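Local coordinates for beta-xylosidase (Uncultured organism, PDB 4MLG), which probably removes xylose units from the non-reducing ends of xylo-oligosaccharides as a beta-propeller glycoside hydrolase, at residues Tyr148-Gly153 / Ser225-Tyr230; Phe195-Arg200 / Asn253-Phe258; Leu202-Leu205 / Leu211-Ala214; Leu205-Lys210 / Thr217-Phe222. All coordinates share one frame; numbering follows the deposited sequence.

In the fold
From the N terminus, strand 147-151 supplies the first half of contact 1, and the loop at 195-200 the first half of contact 2. Strand 200-205 then runs into contacts 3 and 4, which share L205: contact 3 closes a tight turn of five residues, and contact 4 ties that turn to the segment just ahead of strand 223-230. This strand completes contact 1 and the loop at 253-258 completes contact 2, so the two cross along the chain, and both enclose contacts 3 and 4. Together they join strand 147-151 to strand 223-230, and the loops bordering strands 200-205 and 258-265 to each other.

Contact 1. Residues Tyr148-Gly153 / Ser225-Tyr230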
loop_
_atom_site.group_PDB
_atom_site.type_symbol
_atom_site.label_atom_id
_atom_site.label_comp_id
_atom_site.label_asym_id
_atom_site.label_seq_id
_atom_site.Cartn_x
_atom_site.Cartn_y
_atom_site.Cartn_z
ATOM N N TYR A 148 -15.966 3.655 -15.791
ATOM C CA TYR A 148 -15.220 2.457 -15.416
ATOM C C TYR A 148 -13.712 2.639 -15.589
ATOM O O TYR A 148 -13.261 3.273 -16.545
ATOM C CB TYR A 148 -15.700 1.255 -16.234
ATOM C CG TYR A 148 -17.167 0.927 -16.049
ATOM C CD1 TYR A 148 -17.578 0.004 -15.099
ATOM C CD2 TYR A 148 -18.142 1.542 -16.826
ATOM C CE1 TYR A 148 -18.916 -0.298 -14.925
ATOM C CE2 TYR A 148 -19.482 1.247 -16.658
ATOM C CZ TYR A 148 -19.863 0.325 -15.708
ATOM O OH TYR A 148 -21.198 0.029 -15.541
ATOM N N MET A 149 -12.940 2.085 -14.659
ATOM C CA MET A 149 -11.484 2.103 -14.757
ATOM C C MET A 149 -10.947 0.730 -15.139
ATOM O O MET A 149 -11.304 -0.276 -14.529
ATOM C CB MET A 149 -10.838 2.552 -13.442
ATOM C CG MET A 149 -9.321 2.357 -13.416
ATOM S SD MET A 149 -8.532 2.668 -11.822
ATOM C CE MET A 149 -8.651 4.450 -11.722
ATOM N N TYR A 150 -10.087 0.699 -16.151
ATOM C CA TYR A 150 -9.396 -0.526 -16.529
ATOM C C TYR A 150 -7.909 -0.348 -16.261
ATOM O O TYR A 150 -7.279 0.554 -16.811
ATOM C CB TYR A 150 -9.641 -0.856 -18.002
ATOM C CG TYR A 150 -11.103 -1.033 -18.341
ATOM C CD1 TYR A 150 -11.700 -2.286 -18.296
ATOM C CD2 TYR A 150 -11.889 0.054 -18.698
ATOM C CE1 TYR A 150 -13.036 -2.451 -18.598
ATOM C CE2 TYR A 150 -13.226 -0.100 -19.001
ATOM C CZ TYR A 150 -13.795 -1.354 -18.950
ATOM O OH TYR A 150 -15.127 -1.507 -19.253
ATOM N N PHE A 151 -7.354 -1.201 -15.408
ATOM C CA PHE A 151 -5.944 -1.093 -15.057
ATOM C C PHE A 151 -5.264 -2.454 -14.987
ATOM O O PHE A 151 -5.911 -3.493 -15.139
ATOM C CB PHE A 151 -5.771 -0.342 -13.733
ATOM C CG PHE A 151 -6.316 -1.075 -12.539
ATOM C CD1 PHE A 151 -5.492 -1.874 -11.759
ATOM C CD2 PHE A 151 -7.650 -0.958 -12.187
ATOM C CE1 PHE A 151 -5.991 -2.545 -10.657
ATOM C CE2 PHE A 151 -8.154 -1.626 -11.087
ATOM C CZ PHE A 151 -7.323 -2.419 -10.321
ATOM N N GLY A 152 -3.954 -2.435 -14.754
ATOM C CA GLY A 152 -3.161 -3.648 -14.690
ATOM C C GLY A 152 -1.911 -3.551 -15.546
ATOM O O GLY A 152 -1.878 -2.818 -16.536
ATOM N N GLY A 153 -0.879 -4.295 -15.160
ATOM C CA GLY A 153 0.369 -4.321 -15.901
ATOM C C GLY A 153 1.346 -5.332 -15.332
ATOM O O GLY A 153 1.654 -5.301 -14.143
ATOM N N SER A 225 -4.077 -0.959 -21.008
ATOM C CA SER A 225 -5.511 -1.166 -21.193
ATOM C C SER A 225 -6.167 0.033 -21.868
ATOM O O SER A 225 -5.866 1.180 -21.544
ATOM C CB SER A 225 -6.196 -1.434 -19.850
ATOM O OG SER A 225 -5.868 -2.716 -19.348
ATOM N N TRP A 226 -7.064 -0.239 -22.812
ATOM C CA TRP A 226 -7.856 0.814 -23.441
ATOM C C TRP A 226 -9.203 0.273 -23.911
ATOM O O TRP A 226 -9.303 -0.875 -24.341
ATOM C CB TRP A 226 -7.102 1.454 -24.609
ATOM C CG TRP A 226 -7.806 2.651 -25.175
ATOM C CD1 TRP A 226 -8.648 2.676 -26.248
ATOM C CD2 TRP A 226 -7.737 3.996 -24.688
ATOM N NE1 TRP A 226 -9.104 3.956 -26.462
ATOM C CE2 TRP A 226 -8.559 4.785 -25.518
ATOM C CE3 TRP A 226 -7.057 4.612 -23.631
ATOM C CZ2 TRP A 226 -8.720 6.155 -25.324
ATOM C CZ3 TRP A 226 -7.218 5.973 -23.441
ATOM C CH2 TRP A 226 -8.043 6.730 -24.283
ATOM N N MET A 227 -10.235 1.108 -23.828
ATOM C CA MET A 227 -11.589 0.699 -24.177
ATOM C C MET A 227 -12.288 1.773 -25.000
ATOM O O MET A 227 -12.298 2.943 -24.620
ATOM C CB MET A 227 -12.399 0.428 -22.908
ATOM C CG MET A 227 -13.835 -0.001 -23.162
ATOM S SD MET A 227 -13.970 -1.717 -23.698
ATOM C CE MET A 227 -13.357 -2.566 -22.245
ATOM N N HIS A 228 -12.868 1.375 -26.129
ATOM C CA HIS A 228 -13.683 2.291 -26.920
ATOM C C HIS A 228 -14.908 1.595 -27.511
ATOM O O HIS A 228 -15.073 0.383 -27.372
ATOM C CB HIS A 228 -12.855 2.990 -28.006
ATOM C CG HIS A 228 -12.558 2.133 -29.198
ATOM N ND1 HIS A 228 -11.382 1.428 -29.335
ATOM C CD2 HIS A 228 -13.275 1.887 -30.320
ATOM C CE1 HIS A 228 -11.392 0.778 -30.484
ATOM N NE2 HIS A 228 -12.530 1.037 -31.101
ATOM N N TYR A 229 -15.761 2.372 -28.170
ATOM C CA TYR A 229 -17.054 1.875 -28.624
ATOM C C TYR A 229 -17.311 2.258 -30.077
ATOM O O TYR A 229 -17.301 3.439 -30.426
ATOM C CB TYR A 229 -18.155 2.437 -27.724
ATOM C CG TYR A 229 -19.497 1.756 -27.852
ATOM C CD1 TYR A 229 -19.727 0.516 -27.267
ATOM C CD2 TYR A 229 -20.543 2.363 -28.532
ATOM C CE1 TYR A 229 -20.957 -0.104 -27.372
ATOM C CE2 TYR A 229 -21.775 1.750 -28.642
ATOM C CZ TYR A 229 -21.977 0.517 -28.060
ATOM O OH TYR A 229 -23.204 -0.095 -28.167
ATOM N N TYR A 230 -17.541 1.256 -30.919
ATOM C CA TYR A 230 -17.783 1.487 -32.340
ATOM C C TYR A 230 -18.822 0.526 -32.910
ATOM O O TYR A 230 -18.715 -0.691 -32.743
ATOM C CB TYR A 230 -16.474 1.384 -33.131
ATOM C CG TYR A 230 -16.665 1.227 -34.626
ATOM C CD1 TYR A 230 -16.953 2.323 -35.429
ATOM C CD2 TYR A 230 -16.545 -0.017 -35.233
ATOM C CE1 TYR A 230 -17.126 2.182 -36.796
ATOM C CE2 TYR A 230 -16.716 -0.168 -36.595
ATOM C CZ TYR A 230 -17.005 0.935 -37.372
ATOM O OH TYR A 230 -17.173 0.786 -38.730
#
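M227 lays its terminal methyl over one face of the Y150 ring, and this is where the two strands pack closely. CE stands 4.0 Å from the ring centroid, 29° off the normal, a CH-pi contact; its nearest ring atom is CZ of Y150, 3.5 Å away. The sulfur sits further back, with SD of M227 5.3 Å from the Y150 centroid in an oblique Met-aromatic position. With CG of M227 anti to the backbone N (chi1 180°), bends at chi2 and chi3 bring CE back to the ring, while CB of M227 rests 4.0 Å from CE2 of Y150. The phenol oxygen is committed elsewhere: Y150 OH is hydrogen-bonded to the backbone carbonyl of P254. The other end of the contact is looser, although it too is buried rather than open to solvent. There CB of S225 lies 3.8 Å from the carbonyl O of Y150, and OG of S225 stays 4.3 Å from the O of F151, too far for a bond. F236 touches both S225 and M227 from strand 233-239, and the S225 side chain lies about 7 Å from the bound calcium ion. With axes 6.6 Å apart and running 144° to each other, the strands meet through side chains and not as paired sheet neighbours, as expected where adjacent blades of a beta-propeller pack together near the centre.

Contact 2. Residues Phe195-Arg200 / Asn253-Phe258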
loop_
_atom_site.group_PDB
_atom_site.type_symbol
_atom_site.label_atom_id
_atom_site.label_comp_id
_atom_site.label_asym_id
_atom_site.label_seq_id
_atom_site.Cartn_x
_atom_site.Cartn_y
_atom_site.Cartn_z
ATOM N N PHE A 195 -13.233 4.055 -5.570
ATOM C CA PHE A 195 -13.915 2.953 -6.236
ATOM C C PHE A 195 -15.316 2.803 -5.656
ATOM O O PHE A 195 -15.535 3.064 -4.474
ATOM C CB PHE A 195 -13.137 1.646 -6.055
ATOM C CG PHE A 195 -11.787 1.638 -6.720
ATOM C CD1 PHE A 195 -11.486 2.537 -7.734
ATOM C CD2 PHE A 195 -10.819 0.724 -6.333
ATOM C CE1 PHE A 195 -10.238 2.527 -8.346
ATOM C CE2 PHE A 195 -9.573 0.707 -6.941
ATOM C CZ PHE A 195 -9.282 1.610 -7.948
ATOM N N ALA A 196 -16.266 2.389 -6.487
ATOM C CA ALA A 196 -17.633 2.167 -6.026
ATOM C C ALA A 196 -17.827 0.712 -5.616
ATOM O O ALA A 196 -18.783 0.371 -4.919
ATOM C CB ALA A 196 -18.629 2.551 -7.109
ATOM N N GLU A 197 -16.909 -0.140 -6.056
ATOM C CA GLU A 197 -16.989 -1.570 -5.794
ATOM C C GLU A 197 -15.591 -2.171 -5.782
ATOM O O GLU A 197 -14.599 -1.456 -5.912
ATOM C CB GLU A 197 -17.823 -2.257 -6.874
ATOM C CG GLU A 197 -17.215 -2.142 -8.264
ATOM C CD GLU A 197 -18.008 -2.882 -9.319
ATOM O OE1 GLU A 197 -19.075 -3.437 -8.981
ATOM O OE2 GLU A 197 -17.562 -2.911 -10.486
ATOM N N GLU A 198 -15.517 -3.489 -5.628
ATOM C CA GLU A 198 -14.241 -4.186 -5.709
ATOM C C GLU A 198 -13.903 -4.500 -7.160
ATOM O O GLU A 198 -14.759 -4.965 -7.912
ATOM C CB GLU A 198 -14.270 -5.482 -4.896
ATOM C CG GLU A 198 -14.366 -5.291 -3.394
ATOM C CD GLU A 198 -13.958 -6.535 -2.628
ATOM O OE1 GLU A 198 -12.866 -7.074 -2.908
ATOM O OE2 GLU A 198 -14.731 -6.976 -1.752
ATOM N N PRO A 199 -12.651 -4.236 -7.559
ATOM C CA PRO A 199 -12.173 -4.571 -8.905
ATOM C C PRO A 199 -12.277 -6.067 -9.174
ATOM O O PRO A 199 -12.255 -6.865 -8.237
ATOM C CB PRO A 199 -10.703 -4.145 -8.867
ATOM C CG PRO A 199 -10.645 -3.086 -7.818
ATOM C CD PRO A 199 -11.635 -3.512 -6.776
ATOM N N ARG A 200 -12.395 -6.441 -10.444
ATOM C CA ARG A 200 -12.527 -7.843 -10.816
ATOM C C ARG A 200 -11.842 -8.132 -12.146
ATOM O O ARG A 200 -11.516 -7.213 -12.899
ATOM C CB ARG A 200 -14.003 -8.246 -10.873
ATOM C CG ARG A 200 -14.895 -7.245 -11.588
ATOM C CD ARG A 200 -16.357 -7.653 -11.514
ATOM N NE ARG A 200 -17.206 -6.560 -11.049
ATOM C CZ ARG A 200 -18.530 -6.626 -10.957
ATOM N NH1 ARG A 200 -19.167 -7.736 -11.305
ATOM N NH2 ARG A 200 -19.220 -5.581 -10.523
ATOM N N ASN A 253 -20.462 -5.655 -23.152
ATOM C CA ASN A 253 -20.633 -4.884 -21.924
ATOM C C ASN A 253 -19.294 -4.637 -21.228
ATOM O O ASN A 253 -18.353 -5.410 -21.406
ATOM C CB ASN A 253 -21.623 -5.585 -20.986
ATOM C CG ASN A 253 -21.038 -6.819 -20.334
ATOM O OD1 ASN A 253 -20.565 -6.769 -19.199
ATOM N ND2 ASN A 253 -21.075 -7.940 -21.046
ATOM N N PRO A 254 -19.200 -3.552 -20.438
ATOM C CA PRO A 254 -17.941 -3.170 -19.783
ATOM C C PRO A 254 -17.366 -4.229 -18.842
ATOM O O PRO A 254 -16.168 -4.191 -18.555
ATOM C CB PRO A 254 -18.321 -1.910 -18.991
ATOM C CG PRO A 254 -19.816 -1.930 -18.907
ATOM C CD PRO A 254 -20.264 -2.566 -20.179
ATOM N N TYR A 255 -18.198 -5.153 -18.374
ATOM C CA TYR A 255 -17.739 -6.207 -17.475
ATOM C C TYR A 255 -17.477 -7.514 -18.213
ATOM O O TYR A 255 -16.400 -8.095 -18.094
ATOM C CB TYR A 255 -18.762 -6.458 -16.365
ATOM C CG TYR A 255 -18.864 -5.356 -15.336
ATOM C CD1 TYR A 255 -17.917 -5.232 -14.328
ATOM C CD2 TYR A 255 -19.920 -4.454 -15.358
ATOM C CE1 TYR A 255 -18.012 -4.232 -13.379
ATOM C CE2 TYR A 255 -20.023 -3.453 -14.413
ATOM C CZ TYR A 255 -19.066 -3.346 -13.426
ATOM O OH TYR A 255 -19.165 -2.348 -12.486
ATOM N N GLY A 256 -18.479 -7.963 -18.966
ATOM C CA GLY A 256 -18.469 -9.261 -19.624
ATOM C C GLY A 256 -17.193 -9.600 -20.364
ATOM O O GLY A 256 -16.509 -8.705 -20.861
ATOM N N PRO A 257 -16.865 -10.899 -20.433
ATOM C CA PRO A 257 -15.626 -11.399 -21.038
ATOM C C PRO A 257 -15.419 -10.878 -22.455
ATOM O O PRO A 257 -16.377 -10.759 -23.216
ATOM C CB PRO A 257 -15.841 -12.913 -21.060
ATOM C CG PRO A 257 -16.755 -13.167 -19.922
ATOM C CD PRO A 257 -17.687 -11.992 -19.889
ATOM N N PHE A 258 -14.174 -10.558 -22.789
ATOM C CA PHE A 258 -13.833 -10.084 -24.123
ATOM C C PHE A 258 -13.108 -11.162 -24.916
ATOM O O PHE A 258 -12.152 -11.767 -24.431
ATOM C CB PHE A 258 -12.982 -8.815 -24.043
ATOM C CG PHE A 258 -13.783 -7.565 -23.827
ATOM C CD1 PHE A 258 -13.969 -6.659 -24.858
ATOM C CD2 PHE A 258 -14.361 -7.301 -22.597
ATOM C CE1 PHE A 258 -14.711 -5.510 -24.665
ATOM C CE2 PHE A 258 -15.105 -6.153 -22.396
ATOM C CZ PHE A 258 -15.282 -5.258 -23.432
#
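E197 and R200 receive Y255 at the surface, where two propeller loops meet, the second of them shaped by an Asx turn. That turn begins at N253, whose OD1 accepts the backbone N of Y255 at 3.0 Å, the donor lying above the carbonyl plane. P254 follows within the turn and packs against Y148 and D142. Y255 comes next, its OH donating to OE2 of E197 at 2.6 Å from above the carboxylate plane, while OE2 itself lies at the edge of the phenol ring; carboxylate and ring planes are 69° apart. E197 reaches it with CG between the backbone N and the carbonyl carbon (chi1 63°) and an extended chain beyond. R200 closes the group: its guanidinium forms a salt bridge with E197, NH2 lying 2.6 Å from OE1. CE1 of Y255 lies over one face of that guanidinium, offset toward its rim and 3.4 Å from NH2 of R200, the two planes 45° apart. A glutamine in place of E197 would probably leave the R200 guanidinium without its charged mate and the Y255 hydroxyl with a poorer acceptor. Beyond Y255, P257 touches M203 and L205, and F258 pairs its backbone with strand 200-205. OE2 of E197 is thus gripped from opposite faces of its plane, by Y255 OH on one and by R200 NH2, 3.1 Å away, on the other.

Contact 3. Residues Leu202-Leu205 / Leu211-Ala214; sequences LMIL and LLSA
L211 fits its isobutyl group into a notch between the M203 methyl and one branch of L205. On the first wall, CE of M203 lies 3.7 Å from CG of L211 and touches both methyls as well, the two side chains crossing at about a right angle. The M203 chain runs out extended and turns at chi3 (69°), which swings CE over the leucine. On the second wall, CD2 of L205 meets CD2 of L211 at 3.7 Å and also rests against the L211 backbone, at N and CA. The next residue turns to a different neighbour: CD1 of L212 abuts CG2 of I204 at 3.7 Å, while CG of L212 sits by the carbonyl oxygens of I204 and L205. Between the two clusters a backbone bond runs from N of L212 to O of I204, 3.2 Å long, nearly straight at 167° and in the carbonyl plane, and L205 and L211 form a single beta bridge. F236 and Y238 of strand 233-239 lie against I204. Chemically the contact is almost wholly hydrocarbon: shape holds the side chains together, and the one backbone bond between the two segments fixes I204 against L212 beside the L205-L211 bridge.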
loop_
_atom_site.group_PDB
_atom_site.type_symbol
_atom_site.label_atom_id
_atom_site.label_comp_id
_atom_site.label_asym_id
_atom_site.label_seq_id
_atom_site.Cartn_x
_atom_site.Cartn_y
_atom_site.Cartn_z
ATOM N N LEU A 202 -11.167 -8.782 -15.849
ATOM C CA LEU A 202 -11.758 -8.586 -17.163
ATOM C C LEU A 202 -11.282 -9.735 -18.036
ATOM O O LEU A 202 -10.224 -9.652 -18.658
ATOM C CB LEU A 202 -11.327 -7.257 -17.779
ATOM C CG LEU A 202 -12.024 -6.928 -19.103
ATOM C CD1 LEU A 202 -13.461 -6.482 -18.858
ATOM C CD2 LEU A 202 -11.254 -5.884 -19.894
ATOM N N MET A 203 -12.061 -10.810 -18.062
ATOM C CA MET A 203 -11.655 -12.033 -18.743
ATOM C C MET A 203 -11.445 -11.828 -20.241
ATOM O O MET A 203 -12.344 -11.377 -20.950
ATOM C CB MET A 203 -12.681 -13.142 -18.505
ATOM C CG MET A 203 -12.982 -13.392 -17.037
ATOM S SD MET A 203 -14.264 -14.635 -16.787
ATOM C CE MET A 203 -13.414 -16.118 -17.314
ATOM N N ILE A 204 -10.243 -12.148 -20.710
ATOM C CA ILE A 204 -9.964 -12.166 -22.139
ATOM C C ILE A 204 -9.886 -13.620 -22.599
ATOM O O ILE A 204 -9.114 -14.410 -22.053
ATOM C CB ILE A 204 -8.662 -11.418 -22.480
ATOM C CG1 ILE A 204 -8.665 -10.032 -21.834
ATOM C CG2 ILE A 204 -8.499 -11.294 -23.986
ATOM C CD1 ILE A 204 -7.449 -9.201 -22.161
ATOM N N LEU A 205 -10.693 -13.971 -23.596
ATOM C CA LEU A 205 -10.868 -15.370 -23.976
ATOM C C LEU A 205 -10.339 -15.723 -25.363
ATOM O O LEU A 205 -9.932 -14.854 -26.133
ATOM C CB LEU A 205 -12.348 -15.751 -23.897
ATOM C CG LEU A 205 -13.074 -15.470 -22.584
ATOM C CD1 LEU A 205 -14.515 -15.948 -22.663
ATOM C CD2 LEU A 205 -12.351 -16.127 -21.422
ATOM N N LEU A 211 -10.108 -18.898 -21.380
ATOM C CA LEU A 211 -9.163 -17.901 -20.877
ATOM C C LEU A 211 -7.786 -18.071 -21.502
ATOM O O LEU A 211 -7.259 -19.181 -21.562
ATOM C CB LEU A 211 -9.041 -17.998 -19.354
ATOM C CG LEU A 211 -10.102 -17.300 -18.506
ATOM C CD1 LEU A 211 -9.990 -17.737 -17.056
ATOM C CD2 LEU A 211 -9.949 -15.793 -18.618
ATOM N N LEU A 212 -7.211 -16.965 -21.967
ATOM C CA LEU A 212 -5.882 -16.991 -22.566
ATOM C C LEU A 212 -4.844 -17.501 -21.572
ATOM O O LEU A 212 -4.815 -17.076 -20.416
ATOM C CB LEU A 212 -5.488 -15.604 -23.077
ATOM C CG LEU A 212 -6.233 -15.090 -24.308
ATOM C CD1 LEU A 212 -5.794 -13.675 -24.639
ATOM C CD2 LEU A 212 -5.999 -16.013 -25.493
ATOM N N SER A 213 -4.001 -18.419 -22.033
ATOM C CA SER A 213 -2.976 -19.014 -21.186
ATOM C C SER A 213 -1.797 -18.068 -20.987
ATOM O O SER A 213 -1.677 -17.053 -21.675
ATOM C CB SER A 213 -2.497 -20.341 -21.777
ATOM O OG SER A 213 -2.014 -20.163 -23.097
ATOM N N ALA A 214 -0.932 -18.411 -20.038
ATOM C CA ALA A 214 0.226 -17.589 -19.709
ATOM C C ALA A 214 1.317 -17.716 -20.763
ATOM O O ALA A 214 2.103 -16.790 -20.974
ATOM C CB ALA A 214 0.765 -17.968 -18.345
#

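Contact 4. Residues Leu205-Lys210 / Thr217-Phe222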
loop_
_atom_site.group_PDB
_atom_site.type_symbol
_atom_site.label_atom_id
_atom_site.label_comp_id
_atom_site.label_asym_id
_atom_site.label_seq_id
_atom_site.Cartn_x
_atom_site.Cartn_y
_atom_site.Cartn_z
ATOM N N LEU A 205 -10.693 -13.971 -23.596
ATOM C CA LEU A 205 -10.868 -15.370 -23.976
ATOM C C LEU A 205 -10.339 -15.723 -25.363
ATOM O O LEU A 205 -9.932 -14.854 -26.133
ATOM C CB LEU A 205 -12.348 -15.751 -23.897
ATOM C CG LEU A 205 -13.074 -15.470 -22.584
ATOM C CD1 LEU A 205 -14.515 -15.948 -22.663
ATOM C CD2 LEU A 205 -12.351 -16.127 -21.422
ATOM N N ASP A 206 -10.360 -17.020 -25.665
ATOM C CA ASP A 206 -10.059 -17.538 -26.994
ATOM C C ASP A 206 -11.217 -17.251 -27.932
ATOM O O ASP A 206 -12.170 -16.561 -27.569
ATOM C CB ASP A 206 -9.872 -19.057 -26.941
ATOM C CG ASP A 206 -8.495 -19.464 -26.471
ATOM O OD1 ASP A 206 -7.522 -18.751 -26.787
ATOM O OD2 ASP A 206 -8.388 -20.509 -25.795
ATOM N N GLU A 207 -11.138 -17.800 -29.140
ATOM C CA GLU A 207 -12.284 -17.826 -30.035
ATOM C C GLU A 207 -13.183 -18.971 -29.588
ATOM O O GLU A 207 -14.338 -19.072 -29.998
ATOM C CB GLU A 207 -11.845 -18.026 -31.487
ATOM C CG GLU A 207 -10.883 -16.964 -32.010
ATOM C CD GLU A 207 -9.439 -17.234 -31.625
ATOM O OE1 GLU A 207 -9.167 -18.298 -31.031
ATOM O OE2 GLU A 207 -8.573 -16.382 -31.918
ATOM N N LYS A 208 -12.633 -19.830 -28.734
ATOM C CA LYS A 208 -13.371 -20.950 -28.165
ATOM C C LYS A 208 -13.923 -20.605 -26.784
ATOM O O LYS A 208 -14.517 -21.449 -26.113
ATOM C CB LYS A 208 -12.475 -22.185 -28.081
ATOM C CG LYS A 208 -11.956 -22.652 -29.427
ATOM C CD LYS A 208 -13.105 -22.912 -30.387
ATOM C CE LYS A 208 -12.606 -23.288 -31.770
ATOM N NZ LYS A 208 -13.723 -23.519 -32.730
ATOM N N GLY A 209 -13.719 -19.360 -26.363
ATOM C CA GLY A 209 -14.255 -18.886 -25.099
ATOM C C GLY A 209 -13.456 -19.341 -23.894
ATOM O O GLY A 209 -13.955 -19.338 -22.768
ATOM N N LYS A 210 -12.209 -19.734 -24.130
ATOM C CA LYS A 210 -11.329 -20.169 -23.054
ATOM C C LYS A 210 -10.346 -19.062 -22.680
ATOM O O LYS A 210 -9.826 -18.369 -23.554
ATOM C CB LYS A 210 -10.570 -21.434 -23.466
ATOM C CG LYS A 210 -9.612 -21.967 -22.411
ATOM C CD LYS A 210 -8.905 -23.223 -22.894
ATOM C CE LYS A 210 -7.914 -23.726 -21.859
ATOM N NZ LYS A 210 -8.575 -24.055 -20.566
ATOM N N THR A 217 1.948 -15.652 -25.118
ATOM C CA THR A 217 2.447 -14.289 -24.930
ATOM C C THR A 217 2.163 -13.355 -26.105
ATOM O O THR A 217 2.441 -12.158 -26.033
ATOM C CB THR A 217 3.961 -14.273 -24.633
ATOM O OG1 THR A 217 4.677 -14.822 -25.746
ATOM C CG2 THR A 217 4.269 -15.083 -23.383
ATOM N N LYS A 218 1.611 -13.897 -27.185
ATOM C CA LYS A 218 1.279 -13.081 -28.348
ATOM C C LYS A 218 -0.149 -12.544 -28.279
ATOM O O LYS A 218 -0.539 -11.693 -29.077
ATOM C CB LYS A 218 1.505 -13.868 -29.642
ATOM C CG LYS A 218 2.861 -13.604 -30.284
ATOM C CD LYS A 218 3.153 -14.561 -31.430
ATOM C CE LYS A 218 3.732 -15.871 -30.924
ATOM N NZ LYS A 218 4.217 -16.728 -32.042
ATOM N N ARG A 219 -0.917 -13.039 -27.314
ATOM C CA ARG A 219 -2.309 -12.630 -27.150
ATOM C C ARG A 219 -2.609 -12.258 -25.699
ATOM O O ARG A 219 -3.515 -11.473 -25.428
ATOM C CB ARG A 219 -3.246 -13.748 -27.614
ATOM C CG ARG A 219 -3.090 -14.118 -29.080
ATOM C CD ARG A 219 -3.427 -15.579 -29.322
ATOM N NE ARG A 219 -4.864 -15.832 -29.340
ATOM C CZ ARG A 219 -5.408 -17.040 -29.238
ATOM N NH1 ARG A 219 -4.632 -18.105 -29.094
ATOM N NH2 ARG A 219 -6.725 -17.184 -29.269
ATOM N N ARG A 220 -1.838 -12.829 -24.777
ATOM C CA ARG A 220 -1.997 -12.587 -23.344
ATOM C C ARG A 220 -1.834 -11.110 -22.986
ATOM O O ARG A 220 -0.988 -10.419 -23.547
ATOM C CB ARG A 220 -0.988 -13.437 -22.562
ATOM C CG ARG A 220 -0.642 -12.917 -21.178
ATOM C CD ARG A 220 0.859 -12.742 -21.023
ATOM N NE ARG A 220 1.396 -11.790 -21.991
ATOM C CZ ARG A 220 2.680 -11.468 -22.090
ATOM N NH1 ARG A 220 3.572 -12.019 -21.278
ATOM N NH2 ARG A 220 3.075 -10.592 -23.003
ATOM N N PHE A 221 -2.654 -10.632 -22.053
ATOM C CA PHE A 221 -2.571 -9.248 -21.601
ATOM C C PHE A 221 -1.263 -8.968 -20.866
ATOM O O PHE A 221 -0.827 -9.763 -20.033
ATOM C CB PHE A 221 -3.754 -8.908 -20.692
ATOM C CG PHE A 221 -3.690 -7.523 -20.112
ATOM C CD1 PHE A 221 -4.100 -6.426 -20.854
ATOM C CD2 PHE A 221 -3.219 -7.316 -18.824
ATOM C CE1 PHE A 221 -4.040 -5.147 -20.324
ATOM C CE2 PHE A 221 -3.155 -6.040 -18.288
ATOM C CZ PHE A 221 -3.567 -4.954 -19.039
ATOM N N PHE A 222 -0.646 -7.833 -21.180
ATOM C CA PHE A 222 0.565 -7.399 -20.493
ATOM C C PHE A 222 0.338 -6.045 -19.826
ATOM O O PHE A 222 0.531 -5.906 -18.621
ATOM C CB PHE A 222 1.748 -7.323 -21.464
ATOM C CG PHE A 222 3.081 -7.114 -20.790
ATOM C CD1 PHE A 222 3.850 -8.197 -20.390
ATOM C CD2 PHE A 222 3.565 -5.836 -20.558
ATOM C CE1 PHE A 222 5.075 -8.008 -19.768
ATOM C CE2 PHE A 222 4.788 -5.638 -19.937
ATOM C CZ PHE A 222 5.543 -6.725 -19.541
#
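A surface salt-bridge network of D206, E207 and R219 pins the turn after strand 200-205 to the loop that leads into strand 223-230. One nitrogen does most of the work. NH2 of R219 lies 3.0 Å from OD1 of D206 and 3.2 Å from OE1 of E207, with OE2 of E207 hardly farther at 3.3 Å. Both acids approach the guanidinium obliquely, and their carboxylates are tilted modestly from its plane, by 27° for D206 and 22° for E207. The arginine extends from its backbone and bends at chi3 (77°), while E207 doubles back through a bend at chi2 that brings its carboxylate beside NH2. On the other nitrogen, NH1 of R219 forms a salt bridge with D216, so three acids surround one guanidinium, a setting that would be expected to favour its positive charge. A methionine in place of R219 would probably leave D206, E207 and D216 without the charge they share and remove this polar link between turn and loop. The turn has support of its own: N of D206 bonds to O of K210. Around the network, Y260 of strand 258-265 is touched by both E207 and R219, while the R219 carbonyl accepts a hydrogen bond from Y238 of strand 233-239, so the charged cluster lies beside two strands of the same sheet.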